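Local coordinates for TetR/AcrR family transcriptional regulator (Bradyrhizobium diazoefficiens, PDB 6G8G), which represses transcription as a TetR/AcrR-family regulator that responds to flavonoids such as genistein, whose binding probably causes release from DNA, at residues A29-F34 with V114-I119; L68-I73 with P128-L133; S79-L84 with E140-R145. All coordinates share one frame; numbering follows the deposited sequence.

Contact 1: residues A29-F34 with V114-I119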
loop_
_atom_site.group_PDB
_atom_site.type_symbol
_atom_site.label_atom_id
_atom_site.label_comp_id
_atom_site.label_asym_id
_atom_site.label_seq_id
_atom_site.Cartn_x
_atom_site.Cartn_y
_atom_site.Cartn_z
ATOM N N ALA A 29 13.402 -7.417 24.190
ATOM C CA ALA A 29 13.594 -8.841 23.943
ATOM C C ALA A 29 12.443 -9.436 23.118
ATOM O O ALA A 29 12.648 -10.331 22.286
ATOM C CB ALA A 29 13.735 -9.581 25.255
ATOM N N ALA A 30 11.240 -8.942 23.373
ATOM C CA ALA A 30 10.066 -9.436 22.699
ATOM C C ALA A 30 10.076 -8.954 21.289
ATOM O O ALA A 30 9.717 -9.680 20.378
ATOM C CB ALA A 30 8.815 -8.961 23.405
ATOM N N TRP A 31 10.484 -7.718 21.100
ATOM C CA TRP A 31 10.569 -7.171 19.749
ATOM C C TRP A 31 11.492 -8.066 18.918
ATOM O O TRP A 31 11.123 -8.526 17.842
ATOM C CB TRP A 31 11.064 -5.722 19.840
ATOM C CG TRP A 31 11.261 -5.006 18.606
ATOM C CD1 TRP A 31 12.414 -4.389 18.158
ATOM C CD2 TRP A 31 10.275 -4.766 17.643
ATOM N NE1 TRP A 31 12.185 -3.784 16.951
ATOM C CE2 TRP A 31 10.878 -4.002 16.608
ATOM C CE3 TRP A 31 8.924 -5.132 17.536
ATOM C CZ2 TRP A 31 10.178 -3.599 15.488
ATOM C CZ3 TRP A 31 8.233 -4.738 16.429
ATOM C CH2 TRP A 31 8.858 -3.974 15.410
ATOM N N GLN A 32 12.672 -8.352 19.459
ATOM C CA GLN A 32 13.641 -9.185 18.790
ATOM C C GLN A 32 13.025 -10.516 18.353
ATOM O O GLN A 32 13.173 -10.935 17.207
ATOM C CB GLN A 32 14.810 -9.441 19.721
ATOM C CG GLN A 32 15.944 -10.259 19.116
ATOM C CD GLN A 32 16.646 -9.635 17.929
ATOM O OE1 GLN A 32 17.681 -8.991 18.094
ATOM N NE2 GLN A 32 16.135 -9.881 16.709
ATOM N N LEU A 33 12.337 -11.193 19.252
ATOM C CA LEU A 33 11.772 -12.482 18.906
ATOM C C LEU A 33 10.633 -12.399 17.897
ATOM O O LEU A 33 10.511 -13.242 17.008
ATOM C CB LEU A 33 11.283 -13.211 20.161
ATOM C CG LEU A 33 12.409 -13.748 21.053
ATOM C CD1 LEU A 33 11.890 -14.199 22.403
ATOM C CD2 LEU A 33 13.101 -14.914 20.362
ATOM N N PHE A 34 9.789 -11.392 18.035
ATOM C CA PHE A 34 8.691 -11.252 17.126
ATOM C C PHE A 34 9.235 -11.078 15.716
ATOM O O PHE A 34 8.665 -11.627 14.766
ATOM C CB PHE A 34 7.788 -10.070 17.499
ATOM C CG PHE A 34 7.035 -10.253 18.777
ATOM C CD1 PHE A 34 6.776 -11.501 19.291
ATOM C CD2 PHE A 34 6.571 -9.167 19.457
ATOM C CE1 PHE A 34 6.104 -11.650 20.497
ATOM C CE2 PHE A 34 5.906 -9.312 20.657
ATOM C CZ PHE A 34 5.666 -10.555 21.177
ATOM N N VAL A 114 7.805 -0.983 8.326
ATOM C CA VAL A 114 7.751 -2.219 7.543
ATOM C C VAL A 114 7.812 -3.504 8.371
ATOM O O VAL A 114 7.011 -4.421 8.150
ATOM C CB VAL A 114 8.834 -2.238 6.464
ATOM C CG1 VAL A 114 8.851 -3.564 5.726
ATOM C CG2 VAL A 114 8.601 -1.104 5.487
ATOM N N ALA A 115 8.715 -3.546 9.345
ATOM C CA ALA A 115 8.779 -4.660 10.267
ATOM C C ALA A 115 7.431 -4.916 10.939
ATOM O O ALA A 115 6.949 -6.063 10.985
ATOM C CB ALA A 115 9.825 -4.384 11.308
ATOM N N PHE A 116 6.810 -3.859 11.462
ATOM C CA PHE A 116 5.496 -4.008 12.118
ATOM C C PHE A 116 4.457 -4.573 11.211
ATOM O O PHE A 116 3.679 -5.469 11.585
ATOM C CB PHE A 116 4.967 -2.682 12.640
ATOM C CG PHE A 116 5.297 -2.447 14.067
ATOM C CD1 PHE A 116 4.588 -3.110 15.058
ATOM C CD2 PHE A 116 6.320 -1.613 14.422
ATOM C CE1 PHE A 116 4.879 -2.951 16.363
ATOM C CE2 PHE A 116 6.611 -1.433 15.745
ATOM C CZ PHE A 116 5.887 -2.105 16.719
ATOM N N VAL A 117 4.426 -4.031 10.011
ATOM C CA VAL A 117 3.415 -4.452 9.081
ATOM C C VAL A 117 3.671 -5.902 8.692
ATOM O O VAL A 117 2.737 -6.689 8.483
ATOM C CB VAL A 117 3.416 -3.552 7.843
ATOM C CG1 VAL A 117 2.509 -4.121 6.762
ATOM C CG2 VAL A 117 3.001 -2.141 8.232
ATOM N N ARG A 118 4.943 -6.254 8.580
ATOM C CA ARG A 118 5.275 -7.600 8.228
ATOM C C ARG A 118 4.752 -8.530 9.296
ATOM O O ARG A 118 4.093 -9.507 9.003
ATOM C CB ARG A 118 6.770 -7.779 8.103
ATOM C CG ARG A 118 7.067 -8.715 6.993
ATOM C CD ARG A 118 8.559 -8.918 6.949
ATOM N NE ARG A 118 9.065 -8.199 5.779
ATOM C CZ ARG A 118 10.013 -7.259 5.778
ATOM N NH1 ARG A 118 10.657 -6.919 6.912
ATOM N NH2 ARG A 118 10.341 -6.699 4.604
ATOM N N ILE A 119 5.067 -8.213 10.539
ATOM C CA ILE A 119 4.666 -9.043 11.650
ATOM C C ILE A 119 3.162 -9.211 11.732
ATOM O O ILE A 119 2.700 -10.330 11.909
ATOM C CB ILE A 119 5.168 -8.486 12.974
ATOM C CG1 ILE A 119 6.675 -8.651 13.052
ATOM C CG2 ILE A 119 4.537 -9.236 14.133
ATOM C CD1 ILE A 119 7.307 -7.813 14.143
#
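Trp-31 is the bump of this contact: its indole reaches from helix 23-37 across to helix 114-121 and fits among Ala-115, Phe-116 and Ile-119. With CG anti to the backbone N (chi1 178°), the flat side chain extends out from its helix, and the CZ3-CH2 end of the six-membered ring does the touching. That end lies over one face of the Phe-116 ring, displaced toward the rim, with Trp-31 CH2 3.4 Å from Phe-116 CE2 and Trp-31 CZ3 3.5 Å from Phe-116 CZ. The planes are tilted by 33° and the centroids are 4.6 Å apart, an oblique aromatic pair. The methyl of Ala-115 approaches the same corner, Trp-31 CH2 to Ala-115 CB being 4.2 Å; so small a residue lets the broad ring come close to the helix. Ile-119 is the answering bump. Its CG1 branch is anti to the carbonyl carbon and extends onward, so that CD1 enters the notch between Trp-31 and Phe-34, 3.9 Å from Trp-31 CZ3 and 4.1 Å from Phe-34 CB. The Phe-34 ring itself turns away to meet Phe-39 and Phe-69 edge-to-face. The axes of the two short segments cross at 64° and come no nearer than 11.6 Å, a gap spanned by long side chains. An alanine in place of Phe-116 would remove the ring face on which the indole rests and would probably loosen Trp-31 as well as the packing on Ile-73 of helix 65-82. The side chains that meet across the two segments are all apolar and no hydrogen bond crosses, as suits a seam between domains: the first helix of the TetR-type DNA-binding domain meets a short helix of the regulatory domain, an interface through which TetR-family repressors commonly couple ligand binding to the position of their DNA-reading heads.

Contact 2: residues L68-I73 with P128-L133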
loop_
_atom_site.group_PDB
_atom_site.type_symbol
_atom_site.label_atom_id
_atom_site.label_comp_id
_atom_site.label_asym_id
_atom_site.label_seq_id
_atom_site.Cartn_x
_atom_site.Cartn_y
_atom_site.Cartn_z
ATOM N N LEU A 68 1.555 -7.474 25.496
ATOM C CA LEU A 68 2.936 -7.082 25.275
ATOM C C LEU A 68 3.111 -6.438 23.907
ATOM O O LEU A 68 3.737 -5.397 23.775
ATOM C CB LEU A 68 3.777 -8.320 25.315
ATOM C CG LEU A 68 5.253 -8.456 25.480
ATOM C CD1 LEU A 68 5.856 -7.672 26.581
ATOM C CD2 LEU A 68 5.489 -9.924 25.822
ATOM N N PHE A 69 2.504 -7.037 22.897
ATOM C CA PHE A 69 2.611 -6.512 21.546
ATOM C C PHE A 69 1.871 -5.180 21.370
ATOM O O PHE A 69 2.321 -4.277 20.645
ATOM C CB PHE A 69 2.080 -7.525 20.550
ATOM C CG PHE A 69 2.474 -7.243 19.127
ATOM C CD1 PHE A 69 3.674 -6.646 18.830
ATOM C CD2 PHE A 69 1.659 -7.610 18.088
ATOM C CE1 PHE A 69 4.029 -6.375 17.534
ATOM C CE2 PHE A 69 2.001 -7.341 16.792
ATOM C CZ PHE A 69 3.193 -6.724 16.514
ATOM N N ALA A 70 0.748 -5.052 22.062
ATOM C CA ALA A 70 0.046 -3.798 22.097
ATOM C C ALA A 70 0.918 -2.677 22.653
ATOM O O ALA A 70 0.926 -1.565 22.101
ATOM C CB ALA A 70 -1.225 -3.931 22.897
ATOM N N SER A 71 1.680 -2.934 23.708
ATOM C CA SER A 71 2.623 -1.902 24.208
ATOM C C SER A 71 3.672 -1.532 23.175
ATOM O O SER A 71 4.063 -0.378 23.061
ATOM C CB SER A 71 3.347 -2.382 25.450
ATOM O OG SER A 71 2.530 -2.299 26.591
ATOM N N LEU A 72 4.153 -2.527 22.445
ATOM C CA LEU A 72 5.164 -2.271 21.434
ATOM C C LEU A 72 4.601 -1.398 20.353
ATOM O O LEU A 72 5.222 -0.417 19.947
ATOM C CB LEU A 72 5.608 -3.547 20.792
ATOM C CG LEU A 72 6.730 -4.235 21.596
ATOM C CD1 LEU A 72 6.888 -5.720 21.305
ATOM C CD2 LEU A 72 8.052 -3.516 21.343
ATOM N N ILE A 73 3.399 -1.760 19.904
ATOM C CA ILE A 73 2.702 -0.961 18.921
ATOM C C ILE A 73 2.485 0.466 19.362
ATOM O O ILE A 73 2.851 1.385 18.648
ATOM C CB ILE A 73 1.343 -1.552 18.588
ATOM C CG1 ILE A 73 1.532 -2.780 17.735
ATOM C CG2 ILE A 73 0.485 -0.565 17.819
ATOM C CD1 ILE A 73 0.276 -3.608 17.607
ATOM N N PRO A 128 -7.184 -9.381 14.734
ATOM C CA PRO A 128 -7.791 -8.138 14.213
ATOM C C PRO A 128 -7.780 -6.985 15.168
ATOM O O PRO A 128 -7.699 -5.840 14.751
ATOM C CB PRO A 128 -9.244 -8.533 13.934
ATOM C CG PRO A 128 -9.451 -9.812 14.673
ATOM C CD PRO A 128 -8.128 -10.510 14.665
ATOM N N VAL A 129 -7.817 -7.261 16.459
ATOM C CA VAL A 129 -7.803 -6.165 17.408
ATOM C C VAL A 129 -6.442 -5.466 17.430
ATOM O O VAL A 129 -6.379 -4.254 17.451
ATOM C CB VAL A 129 -8.218 -6.631 18.808
ATOM C CG1 VAL A 129 -8.030 -5.517 19.842
ATOM C CG2 VAL A 129 -9.664 -7.089 18.757
ATOM N N LEU A 130 -5.361 -6.225 17.426
ATOM C CA LEU A 130 -4.041 -5.631 17.299
ATOM C C LEU A 130 -3.853 -4.935 15.946
ATOM O O LEU A 130 -3.214 -3.903 15.842
ATOM C CB LEU A 130 -2.972 -6.693 17.435
ATOM C CG LEU A 130 -2.845 -7.368 18.798
ATOM C CD1 LEU A 130 -1.876 -8.548 18.703
ATOM C CD2 LEU A 130 -2.358 -6.354 19.804
ATOM N N ALA A 131 -4.376 -5.518 14.889
ATOM C CA ALA A 131 -4.206 -4.931 13.571
ATOM C C ALA A 131 -4.901 -3.569 13.556
ATOM O O ALA A 131 -4.385 -2.589 13.042
ATOM C CB ALA A 131 -4.781 -5.864 12.541
ATOM N N ARG A 132 -6.071 -3.484 14.159
ATOM C CA ARG A 132 -6.763 -2.194 14.189
ATOM C C ARG A 132 -6.099 -1.218 15.116
ATOM O O ARG A 132 -6.066 -0.020 14.869
ATOM C CB ARG A 132 -8.207 -2.353 14.593
ATOM C CG ARG A 132 -8.991 -1.069 14.443
ATOM C CD ARG A 132 -10.451 -1.359 14.177
ATOM N NE ARG A 132 -10.765 -1.702 12.790
ATOM C CZ ARG A 132 -10.708 -0.844 11.771
ATOM N NH1 ARG A 132 -10.305 0.423 11.953
ATOM N NH2 ARG A 132 -11.030 -1.261 10.553
ATOM N N LEU A 133 -5.550 -1.730 16.196
ATOM C CA LEU A 133 -4.824 -0.873 17.113
ATOM C C LEU A 133 -3.657 -0.182 16.382
ATOM O O LEU A 133 -3.393 0.992 16.591
ATOM C CB LEU A 133 -4.297 -1.680 18.303
ATOM C CG LEU A 133 -3.462 -0.844 19.278
ATOM C CD1 LEU A 133 -4.283 0.263 19.892
ATOM C CD2 LEU A 133 -2.854 -1.711 20.352
#
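Helices 68-73 and 128-133 run nearly parallel, their axes inclined by only 12° and 10.3 Å apart, with the CA atoms of Ala-70 and Leu-130 closest at 6.6 Å. Leu-130 is the central knob, its CG anti to the carbonyl carbon and its two methyls divided between neighbours. CD1 comes up to the edge of the Phe-69 ring, 3.7 Å from Phe-69 CD2, while CD2 lies against the backbone N and CB of Ala-70. The small alanine allows a second leucine in as well: Leu-133, its CG anti to the backbone N, brings CD2 to 3.7 Å from Ala-70 CB. Ile-73 is branched at CB and so works in two directions. Its CG2 packs on Leu-133 CG, whereas CD1 is 3.9 Å from Leu-130 O and also covers the centre of one Phe-69 ring face, helping to confine that ring. Nearby, a sulfonate buffer molecule, probably from crystallisation, accepts hydrogen bonds from the backbone N atoms of Val-129 and Leu-130. Apolar packing of nearly parallel helices here ties helix 65-82, which leads out of the TetR-type DNA-binding head, to the regulatory, ligand-binding domain.

Contact 3: residues S79-L84 with E140-R145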
loop_
_atom_site.group_PDB
_atom_site.type_symbol
_atom_site.label_atom_id
_atom_site.label_comp_id
_atom_site.label_asym_id
_atom_site.label_seq_id
_atom_site.Cartn_x
_atom_site.Cartn_y
_atom_site.Cartn_z
ATOM N N SER A 79 6.027 7.308 18.745
ATOM C CA SER A 79 7.354 7.784 18.366
ATOM C C SER A 79 7.376 8.355 16.951
ATOM O O SER A 79 7.796 9.492 16.747
ATOM C CB SER A 79 8.342 6.623 18.478
ATOM O OG SER A 79 9.667 7.071 18.293
ATOM N N LEU A 80 6.862 7.580 15.993
ATOM C CA LEU A 80 6.679 8.054 14.585
ATOM C C LEU A 80 5.846 9.326 14.493
ATOM O O LEU A 80 6.162 10.235 13.737
ATOM C CB LEU A 80 6.103 6.942 13.688
ATOM C CG LEU A 80 7.121 5.796 13.510
ATOM C CD1 LEU A 80 6.467 4.480 13.037
ATOM C CD2 LEU A 80 8.249 6.229 12.574
ATOM N N GLN A 81 4.843 9.443 15.343
ATOM C CA GLN A 81 4.011 10.648 15.368
ATOM C C GLN A 81 4.724 11.931 15.816
ATOM O O GLN A 81 4.362 13.024 15.381
ATOM C CB GLN A 81 2.780 10.395 16.226
ATOM C CG GLN A 81 1.799 9.445 15.588
ATOM C CD GLN A 81 1.046 10.107 14.459
ATOM O OE1 GLN A 81 0.460 11.187 14.632
ATOM N NE2 GLN A 81 1.089 9.493 13.279
ATOM N N ARG A 82 5.732 11.800 16.676
ATOM C CA ARG A 82 6.495 12.964 17.125
ATOM C C ARG A 82 7.464 13.476 16.076
ATOM O O ARG A 82 7.843 14.635 16.103
ATOM C CB ARG A 82 7.259 12.654 18.416
ATOM C CG ARG A 82 6.379 12.260 19.591
ATOM C CD ARG A 82 7.114 12.252 20.950
ATOM N NE ARG A 82 6.991 10.908 21.519
ATOM C CZ ARG A 82 7.959 9.982 21.534
ATOM N NH1 ARG A 82 9.186 10.233 21.062
ATOM N NH2 ARG A 82 7.706 8.777 22.035
ATOM N N ASP A 83 7.863 12.615 15.161
ATOM C CA ASP A 83 8.664 13.058 14.033
ATOM C C ASP A 83 7.865 13.854 13.001
ATOM O O ASP A 83 8.395 14.237 11.953
ATOM C CB ASP A 83 9.330 11.854 13.336
ATOM C CG ASP A 83 10.204 11.021 14.284
ATOM O OD1 ASP A 83 10.473 11.467 15.430
ATOM O OD2 ASP A 83 10.611 9.911 13.868
ATOM N N LEU A 84 6.573 14.015 13.206
ATOM C CA LEU A 84 5.795 14.743 12.211
ATOM C C LEU A 84 5.662 16.146 12.732
ATOM O O LEU A 84 5.423 16.308 13.912
ATOM C CB LEU A 84 4.404 14.095 11.953
ATOM C CG LEU A 84 4.121 13.112 10.796
ATOM C CD1 LEU A 84 5.319 12.242 10.472
ATOM C CD2 LEU A 84 2.912 12.234 11.053
ATOM N N GLU A 140 -4.024 6.215 10.864
ATOM C CA GLU A 140 -5.203 7.038 11.104
ATOM C C GLU A 140 -4.826 8.242 11.937
ATOM O O GLU A 140 -5.405 9.300 11.800
ATOM C CB GLU A 140 -6.338 6.254 11.750
ATOM C CG GLU A 140 -7.660 6.973 11.600
ATOM C CD GLU A 140 -8.867 6.156 12.016
ATOM O OE1 GLU A 140 -9.619 5.670 11.112
ATOM O OE2 GLU A 140 -9.072 6.028 13.239
ATOM N N ALA A 141 -3.849 8.085 12.808
ATOM C CA ALA A 141 -3.412 9.214 13.629
ATOM C C ALA A 141 -2.831 10.317 12.776
ATOM O O ALA A 141 -3.085 11.504 13.012
ATOM C CB ALA A 141 -2.390 8.768 14.655
ATOM N N THR A 142 -2.045 9.924 11.793
ATOM C CA THR A 142 -1.514 10.876 10.846
ATOM C C THR A 142 -2.627 11.628 10.133
ATOM O O THR A 142 -2.588 12.849 9.982
ATOM C CB THR A 142 -0.651 10.169 9.797
ATOM O OG1 THR A 142 0.458 9.555 10.449
ATOM C CG2 THR A 142 -0.129 11.159 8.786
ATOM N N ILE A 143 -3.632 10.905 9.683
ATOM C CA ILE A 143 -4.762 11.578 9.062
ATOM C C ILE A 143 -5.398 12.618 10.005
ATOM O O ILE A 143 -5.641 13.742 9.598
ATOM C CB ILE A 143 -5.816 10.554 8.624
ATOM C CG1 ILE A 143 -5.311 9.736 7.439
ATOM C CG2 ILE A 143 -7.132 11.230 8.256
ATOM C CD1 ILE A 143 -6.193 8.535 7.109
ATOM N N ARG A 144 -5.651 12.236 11.249
ATOM C CA ARG A 144 -6.267 13.135 12.216
ATOM C C ARG A 144 -5.467 14.394 12.463
ATOM O O ARG A 144 -6.040 15.466 12.536
ATOM C CB ARG A 144 -6.494 12.423 13.526
ATOM C CG ARG A 144 -7.616 11.406 13.449
ATOM C CD ARG A 144 -7.854 10.568 14.682
ATOM N NE ARG A 144 -6.739 10.293 15.613
ATOM C CZ ARG A 144 -6.183 9.106 15.891
ATOM N NH1 ARG A 144 -6.568 7.959 15.288
ATOM N NH2 ARG A 144 -5.201 9.067 16.795
ATOM N N ARG A 145 -4.147 14.283 12.576
ATOM C CA ARG A 145 -3.313 15.470 12.776
ATOM C C ARG A 145 -3.442 16.421 11.641
ATOM O O ARG A 145 -3.514 17.625 11.830
ATOM C CB ARG A 145 -1.845 15.116 12.923
ATOM C CG ARG A 145 -1.490 14.768 14.345
ATOM C CD ARG A 145 -0.226 13.961 14.384
ATOM N NE ARG A 145 0.947 14.648 13.872
ATOM C CZ ARG A 145 1.859 15.249 14.629
ATOM N NH1 ARG A 145 1.702 15.367 15.937
ATOM N NH2 ARG A 145 2.919 15.776 14.039
#
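Gln-81 starts with CG anti to the carbonyl carbon and then bends at chi2 (-74°), which turns its amide across toward helix 139-155; Arg-145, also with CG anti to the carbonyl carbon, bends at chi3 (62°) and sends its guanidinium the other way, so that the two chains slide past each other in opposite directions. Their flat ends stand nearly perpendicular. NE2 of Gln-81 donates to OG1 of Thr-142 at 2.9 Å, the bond being moderately bent (138°) and the hydroxyl lying in the amide plane. Thr-142 OG1 in turn makes a weak hydrogen bond to Gly-138 O of its own chain, so this buried hydroxyl is used both as acceptor and as donor. Ala-141 suits the place beneath the amide because it is small, with its CB 3.7 Å from Gln-81 CD. Leu-84 points its CB toward the other helix, and its CD2 packs on the threonine, 3.7 Å from OG1 and 3.9 Å from CG2. Arg-145 passes on to the backbone beyond. Its NH2 makes a weak hydrogen bond to Leu-84 O, which sits at the guanidinium edge, while Gln-81 O lies over one face, 3.2 Å above the plane. Carbonyl oxygens near the C-terminal end of a helix carry partial negative charge, so they would probably favour a cation here. Thr-142 also touches Phe-100 and Tyr-104 of helix 93-109, which contributes Phe-108 to the genistein pocket; the threonine side chain is about 10 Å from the bound genistein. One glutamine-threonine hydrogen bond, a weak arginine-to-backbone bond and the packing of Leu-84 thus join the end of helix 65-82, which in TetR-family regulators connects DNA-binding head to ligand-binding body, and the turn after it to a long helix of that all-helical body.

In the fold
Along the chain the first segments of contacts 1, 2 and 3 come in that order, followed by their second segments in the same order, so every pair of contacts interlaces. Helix 65-82 serves both contact 2 and contact 3, whose centres are about 17 Å apart, while helices 114-121, 128-137 and 139-155 follow one another as partners. Contacts 1 and 2, with centres about 11 Å apart, form one continuous apolar patch: Phe-116 packs on Phe-69 and Ile-73, and Ile-119 on Phe-69. Contact 3 lies nearest the chain centre; its own centre is about 20 Å from that of contact 1. Such a series probably helps carry changes at the flavonoid pocket toward the DNA-binding head.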